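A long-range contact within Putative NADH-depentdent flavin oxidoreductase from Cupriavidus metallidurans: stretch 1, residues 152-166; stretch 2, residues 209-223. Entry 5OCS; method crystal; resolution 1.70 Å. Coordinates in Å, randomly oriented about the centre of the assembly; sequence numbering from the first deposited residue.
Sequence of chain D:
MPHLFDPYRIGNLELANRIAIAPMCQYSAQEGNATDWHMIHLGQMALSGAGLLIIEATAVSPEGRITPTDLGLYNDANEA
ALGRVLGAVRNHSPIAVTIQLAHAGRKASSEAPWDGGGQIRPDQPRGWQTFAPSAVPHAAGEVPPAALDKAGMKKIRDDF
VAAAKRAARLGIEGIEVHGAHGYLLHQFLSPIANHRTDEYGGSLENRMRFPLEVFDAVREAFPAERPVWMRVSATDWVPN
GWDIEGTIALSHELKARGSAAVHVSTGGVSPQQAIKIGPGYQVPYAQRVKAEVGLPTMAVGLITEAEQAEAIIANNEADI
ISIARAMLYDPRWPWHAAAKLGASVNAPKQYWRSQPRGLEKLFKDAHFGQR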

# COMPACT_ATOMS: atom_id res chain seq x y z
N GLY D 152 11.03 -40.07 0.94
CA GLY D 152 11.10 -38.62 1.26
C GLY D 152 11.07 -37.78 0.02
O GLY D 152 10.45 -36.72 0.01
N MET D 153 11.75 -38.23 -1.02
CA MET D 153 11.76 -37.54 -2.29
C MET D 153 10.39 -37.59 -2.97
O MET D 153 9.98 -36.62 -3.58
CB MET D 153 12.86 -38.06 -3.21
CG MET D 153 14.21 -37.62 -2.67
SD MET D 153 15.63 -38.28 -3.52
CE MET D 153 15.59 -37.57 -5.11
N LYS D 154 9.71 -38.75 -2.88
CA LYS D 154 8.33 -38.87 -3.35
C LYS D 154 7.37 -37.94 -2.63
O LYS D 154 6.54 -37.29 -3.31
CB LYS D 154 7.84 -40.32 -3.25
CG LYS D 154 6.38 -40.52 -3.65
CD LYS D 154 6.07 -42.02 -3.66
CE LYS D 154 4.59 -42.38 -3.62
NZ LYS D 154 3.83 -41.56 -4.58
N LYS D 155 7.45 -37.86 -1.31
CA LYS D 155 6.64 -36.90 -0.55
C LYS D 155 6.85 -35.49 -1.10
O LYS D 155 5.89 -34.79 -1.41
CB LYS D 155 6.94 -36.92 0.94
CG LYS D 155 5.94 -36.16 1.77
CD LYS D 155 6.31 -36.00 3.23
CE LYS D 155 5.26 -35.22 3.98
NZ LYS D 155 5.23 -33.79 3.57
N ILE D 156 8.10 -35.09 -1.28
CA ILE D 156 8.35 -33.74 -1.81
C ILE D 156 7.75 -33.52 -3.20
O ILE D 156 7.08 -32.49 -3.40
CB ILE D 156 9.85 -33.39 -1.77
CG1 ILE D 156 10.27 -33.26 -0.30
CG2 ILE D 156 10.14 -32.10 -2.53
CD1 ILE D 156 11.75 -33.52 -0.09
N ARG D 157 7.97 -34.46 -4.15
CA ARG D 157 7.35 -34.36 -5.46
C ARG D 157 5.84 -34.18 -5.31
O ARG D 157 5.25 -33.25 -5.89
CB ARG D 157 7.58 -35.57 -6.38
CG ARG D 157 9.03 -35.92 -6.69
CD ARG D 157 9.18 -37.01 -7.76
NE ARG D 157 10.56 -37.50 -7.77
CZ ARG D 157 11.05 -38.46 -6.98
NH1 ARG D 157 10.24 -39.12 -6.15
NH2 ARG D 157 12.36 -38.80 -7.05
N ASP D 158 5.22 -35.06 -4.52
CA ASP D 158 3.78 -35.05 -4.41
C ASP D 158 3.29 -33.77 -3.73
O ASP D 158 2.21 -33.31 -4.05
CB ASP D 158 3.27 -36.26 -3.65
CG ASP D 158 3.46 -37.54 -4.41
OD1 ASP D 158 3.68 -37.54 -5.66
OD2 ASP D 158 3.43 -38.55 -3.72
N ASP D 159 4.07 -33.24 -2.79
CA ASP D 159 3.72 -31.99 -2.07
C ASP D 159 3.77 -30.79 -3.04
O ASP D 159 2.88 -29.92 -3.02
CB ASP D 159 4.64 -31.73 -0.88
CG ASP D 159 4.43 -32.70 0.26
OD1 ASP D 159 3.40 -33.43 0.28
OD2 ASP D 159 5.28 -32.72 1.16
N PHE D 160 4.78 -30.74 -3.90
CA PHE D 160 4.83 -29.73 -4.95
C PHE D 160 3.59 -29.80 -5.87
O PHE D 160 3.00 -28.78 -6.22
CB PHE D 160 6.11 -29.81 -5.76
CG PHE D 160 7.23 -28.95 -5.23
CD1 PHE D 160 7.35 -27.62 -5.64
CD2 PHE D 160 8.17 -29.47 -4.31
CE1 PHE D 160 8.38 -26.80 -5.14
CE2 PHE D 160 9.22 -28.66 -3.84
CZ PHE D 160 9.30 -27.32 -4.24
N VAL D 161 3.25 -31.01 -6.26
CA VAL D 161 2.05 -31.27 -7.03
C VAL D 161 0.80 -30.83 -6.31
O VAL D 161 -0.03 -30.15 -6.92
CB VAL D 161 1.94 -32.76 -7.44
CG1 VAL D 161 0.57 -33.04 -8.07
CG2 VAL D 161 3.06 -33.11 -8.41
N ALA D 162 0.65 -31.19 -5.04
CA ALA D 162 -0.56 -30.84 -4.30
C ALA D 162 -0.69 -29.32 -4.22
O ALA D 162 -1.76 -28.76 -4.45
CB ALA D 162 -0.61 -31.48 -2.92
N ALA D 163 0.41 -28.66 -3.91
CA ALA D 163 0.42 -27.19 -3.80
C ALA D 163 0.16 -26.52 -5.15
O ALA D 163 -0.55 -25.52 -5.20
CB ALA D 163 1.74 -26.70 -3.20
N ALA D 164 0.67 -27.07 -6.22
CA ALA D 164 0.40 -26.55 -7.54
C ALA D 164 -1.09 -26.65 -7.92
O ALA D 164 -1.63 -25.73 -8.50
CB ALA D 164 1.22 -27.29 -8.56
N LYS D 165 -1.75 -27.74 -7.52
CA LYS D 165 -3.18 -27.89 -7.75
C LYS D 165 -3.99 -26.91 -6.92
O LYS D 165 -5.00 -26.37 -7.41
CB LYS D 165 -3.63 -29.33 -7.48
CG LYS D 165 -3.09 -30.31 -8.51
CD LYS D 165 -3.46 -31.72 -8.12
CE LYS D 165 -2.97 -32.78 -9.08
NZ LYS D 165 -3.32 -34.14 -8.55
N ARG D 166 -3.57 -26.66 -5.68
CA ARG D 166 -4.24 -25.65 -4.86
C ARG D 166 -4.10 -24.27 -5.47
O ARG D 166 -5.08 -23.51 -5.53
CB ARG D 166 -3.74 -25.64 -3.42
CG ARG D 166 -4.01 -26.91 -2.65
CD ARG D 166 -3.59 -26.70 -1.23
NE ARG D 166 -3.68 -27.91 -0.40
CZ ARG D 166 -4.79 -28.32 0.21
NH1 ARG D 166 -5.92 -27.64 0.11
NH2 ARG D 166 -4.76 -29.44 0.94
N ARG D 209 18.61 -33.98 -11.85
CA ARG D 209 17.54 -34.95 -11.99
C ARG D 209 16.34 -34.66 -11.08
O ARG D 209 15.23 -34.62 -11.56
CB ARG D 209 18.04 -36.39 -11.72
CG ARG D 209 17.06 -37.51 -12.12
CD ARG D 209 17.64 -38.92 -11.90
NE ARG D 209 18.99 -39.04 -12.47
CZ ARG D 209 19.25 -39.09 -13.78
NH1 ARG D 209 18.28 -39.06 -14.68
NH2 ARG D 209 20.51 -39.14 -14.20
N PHE D 210 16.56 -34.49 -9.78
CA PHE D 210 15.43 -34.27 -8.87
C PHE D 210 14.77 -32.90 -9.08
O PHE D 210 13.52 -32.84 -9.19
CB PHE D 210 15.82 -34.50 -7.42
CG PHE D 210 14.68 -34.35 -6.43
CD1 PHE D 210 13.53 -35.15 -6.53
CD2 PHE D 210 14.71 -33.36 -5.46
CE1 PHE D 210 12.49 -35.03 -5.62
CE2 PHE D 210 13.65 -33.23 -4.53
CZ PHE D 210 12.54 -34.07 -4.62
N PRO D 211 15.57 -31.80 -9.17
CA PRO D 211 14.94 -30.53 -9.54
C PRO D 211 14.08 -30.60 -10.83
O PRO D 211 12.97 -30.04 -10.89
CB PRO D 211 16.14 -29.59 -9.75
CG PRO D 211 17.11 -30.11 -8.72
CD PRO D 211 16.97 -31.59 -8.73
N LEU D 212 14.59 -31.31 -11.85
CA LEU D 212 13.82 -31.49 -13.08
C LEU D 212 12.61 -32.40 -12.89
O LEU D 212 11.58 -32.15 -13.54
CB LEU D 212 14.72 -31.91 -14.24
CG LEU D 212 15.67 -30.80 -14.67
CD1 LEU D 212 16.71 -31.33 -15.65
CD2 LEU D 212 14.98 -29.61 -15.26
N GLU D 213 12.69 -33.42 -12.03
CA GLU D 213 11.49 -34.24 -11.67
C GLU D 213 10.41 -33.37 -11.05
O GLU D 213 9.21 -33.50 -11.35
CB GLU D 213 11.82 -35.38 -10.72
CG GLU D 213 12.60 -36.50 -11.41
CD GLU D 213 13.10 -37.53 -10.46
OE1 GLU D 213 12.88 -37.38 -9.24
OE2 GLU D 213 13.70 -38.53 -10.95
N VAL D 214 10.83 -32.48 -10.16
CA VAL D 214 9.87 -31.62 -9.46
C VAL D 214 9.24 -30.69 -10.46
O VAL D 214 7.98 -30.57 -10.49
CB VAL D 214 10.54 -30.83 -8.31
CG1 VAL D 214 9.56 -29.84 -7.66
CG2 VAL D 214 11.01 -31.81 -7.27
N PHE D 215 10.07 -30.02 -11.27
CA PHE D 215 9.56 -29.13 -12.30
C PHE D 215 8.57 -29.88 -13.19
O PHE D 215 7.47 -29.37 -13.47
CB PHE D 215 10.66 -28.55 -13.19
CG PHE D 215 10.12 -27.84 -14.36
CD1 PHE D 215 9.74 -26.51 -14.27
CD2 PHE D 215 9.91 -28.52 -15.55
CE1 PHE D 215 9.15 -25.88 -15.33
CE2 PHE D 215 9.33 -27.88 -16.62
CZ PHE D 215 8.96 -26.55 -16.51
N ASP D 216 8.95 -31.07 -13.65
CA ASP D 216 8.05 -31.88 -14.51
C ASP D 216 6.75 -32.20 -13.85
O ASP D 216 5.70 -32.10 -14.48
CB ASP D 216 8.72 -33.20 -14.96
CG ASP D 216 9.81 -32.98 -16.00
OD1 ASP D 216 9.83 -31.90 -16.64
OD2 ASP D 216 10.64 -33.91 -16.19
N ALA D 217 6.79 -32.56 -12.58
CA ALA D 217 5.59 -32.88 -11.87
C ALA D 217 4.65 -31.70 -11.71
O ALA D 217 3.43 -31.85 -11.86
CB ALA D 217 5.91 -33.49 -10.53
N VAL D 218 5.23 -30.53 -11.43
CA VAL D 218 4.46 -29.28 -11.36
C VAL D 218 3.86 -28.91 -12.70
O VAL D 218 2.68 -28.52 -12.80
CB VAL D 218 5.34 -28.13 -10.82
CG1 VAL D 218 4.66 -26.78 -11.04
CG2 VAL D 218 5.63 -28.36 -9.33
N ARG D 219 4.64 -29.04 -13.76
CA ARG D 219 4.19 -28.67 -15.09
C ARG D 219 3.04 -29.61 -15.53
O ARG D 219 2.11 -29.18 -16.21
CB ARG D 219 5.36 -28.75 -16.06
CG ARG D 219 5.10 -28.49 -17.54
CD ARG D 219 4.55 -27.11 -17.85
NE ARG D 219 3.17 -26.96 -17.41
CZ ARG D 219 2.45 -25.85 -17.52
NH1 ARG D 219 2.95 -24.75 -18.06
NH2 ARG D 219 1.21 -25.85 -17.03
N GLU D 220 3.14 -30.87 -15.17
CA GLU D 220 2.09 -31.83 -15.48
C GLU D 220 0.80 -31.51 -14.72
O GLU D 220 -0.30 -31.61 -15.29
CB GLU D 220 2.53 -33.25 -15.16
CG GLU D 220 1.63 -34.32 -15.77
CD GLU D 220 0.35 -34.55 -15.03
OE1 GLU D 220 0.32 -34.36 -13.78
OE2 GLU D 220 -0.65 -34.94 -15.69
N ALA D 221 0.92 -31.13 -13.45
CA ALA D 221 -0.23 -30.92 -12.61
C ALA D 221 -0.95 -29.58 -12.87
O ALA D 221 -2.16 -29.49 -12.66
CB ALA D 221 0.13 -31.03 -11.16
N PHE D 222 -0.21 -28.54 -13.24
CA PHE D 222 -0.75 -27.18 -13.37
C PHE D 222 -1.37 -27.03 -14.77
O PHE D 222 -0.83 -27.58 -15.74
CB PHE D 222 0.37 -26.14 -13.20
CG PHE D 222 -0.08 -24.76 -12.75
CD1 PHE D 222 -0.72 -24.58 -11.53
CD2 PHE D 222 0.24 -23.63 -13.51
CE1 PHE D 222 -1.10 -23.31 -11.10
CE2 PHE D 222 -0.13 -22.37 -13.11
CZ PHE D 222 -0.81 -22.22 -11.89
N PRO D 223 -2.50 -26.31 -14.87
CA PRO D 223 -3.18 -26.23 -16.17
C PRO D 223 -2.24 -25.85 -17.30
O PRO D 223 -1.53 -24.87 -17.21
CB PRO D 223 -4.26 -25.16 -15.93
CG PRO D 223 -4.62 -25.34 -14.49
CD PRO D 223 -3.29 -25.65 -13.81

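Two helices of one chain, far apart in sequence, run in roughly the same direction here, their axes inclined by 31° and 8.7 Å apart at closest approach. Their contact buries 665 Å² in all, and three residues contribute most to it: Phe 210, Arg 157 and Ala 164.

Phe 210 covers the most. Its CA-to-CB bond points toward the first helix, and with chi1 in the t well its ring lies among residues from successive turns. Met 153 lies over one face of the ring, with CE 3.5 Å from CD1 of Phe 210; the flexible thioether lets the chain follow the flat surface. Ile 156 meets the ring near its plane, its CG2 3.7 Å from CZ of Phe 210. A large, rigid, apolar side chain suits this place because the backbones are still well separated: the CA atoms of Met 153 and Phe 210 are 8.2 Å apart, and the ring fills the space between.

Arg 157 joins this apolar cluster to a polar one. Its CA-to-CB bond points sideways, but the extended chain brings its end nearer the second helix. The methylene CG packs 3.7 Å from CE1 of Phe 210, while NE and NH2 each donate a hydrogen bond to OE1 of Glu 213, both 2.7 Å long, within a salt bridge. Glu 213 approaches near the guanidinium plane, where the N-H groups point, leaving one face of that group to Phe 210. Arginine thus serves both as apolar packing and as a charge partner at a partly exposed position.

Beyond Phe 210 the backbones lie closer, and valines and alanines make much of the contact. The CA atoms of Val 161 and Val 218 are 5.3 Å apart. CG2 of Val 161 lies 3.6 Å from CB of Ala 217, and its CG1 lies 3.7 Å from CB of Ala 221, so the two branches of the valine touch alanines one turn apart. On the buried side, CG1 of Val 214 sits over the Phe 160 ring, 3.6 Å from its centroid, in a CH-pi contact.

Ala 164 closes the contact. Its short side chain points toward the second stretch, its CB 4.3 Å from CG1 of Val 218, and allows the backbones to stay close: the CA atoms of Ala 164 and Phe 222 are 6.0 Å apart. There the second stretch leaves helical geometry, and CD1 of Phe 222 comes within 3.4 Å of the carbonyl O of Ala 164, which lies at the ring edge.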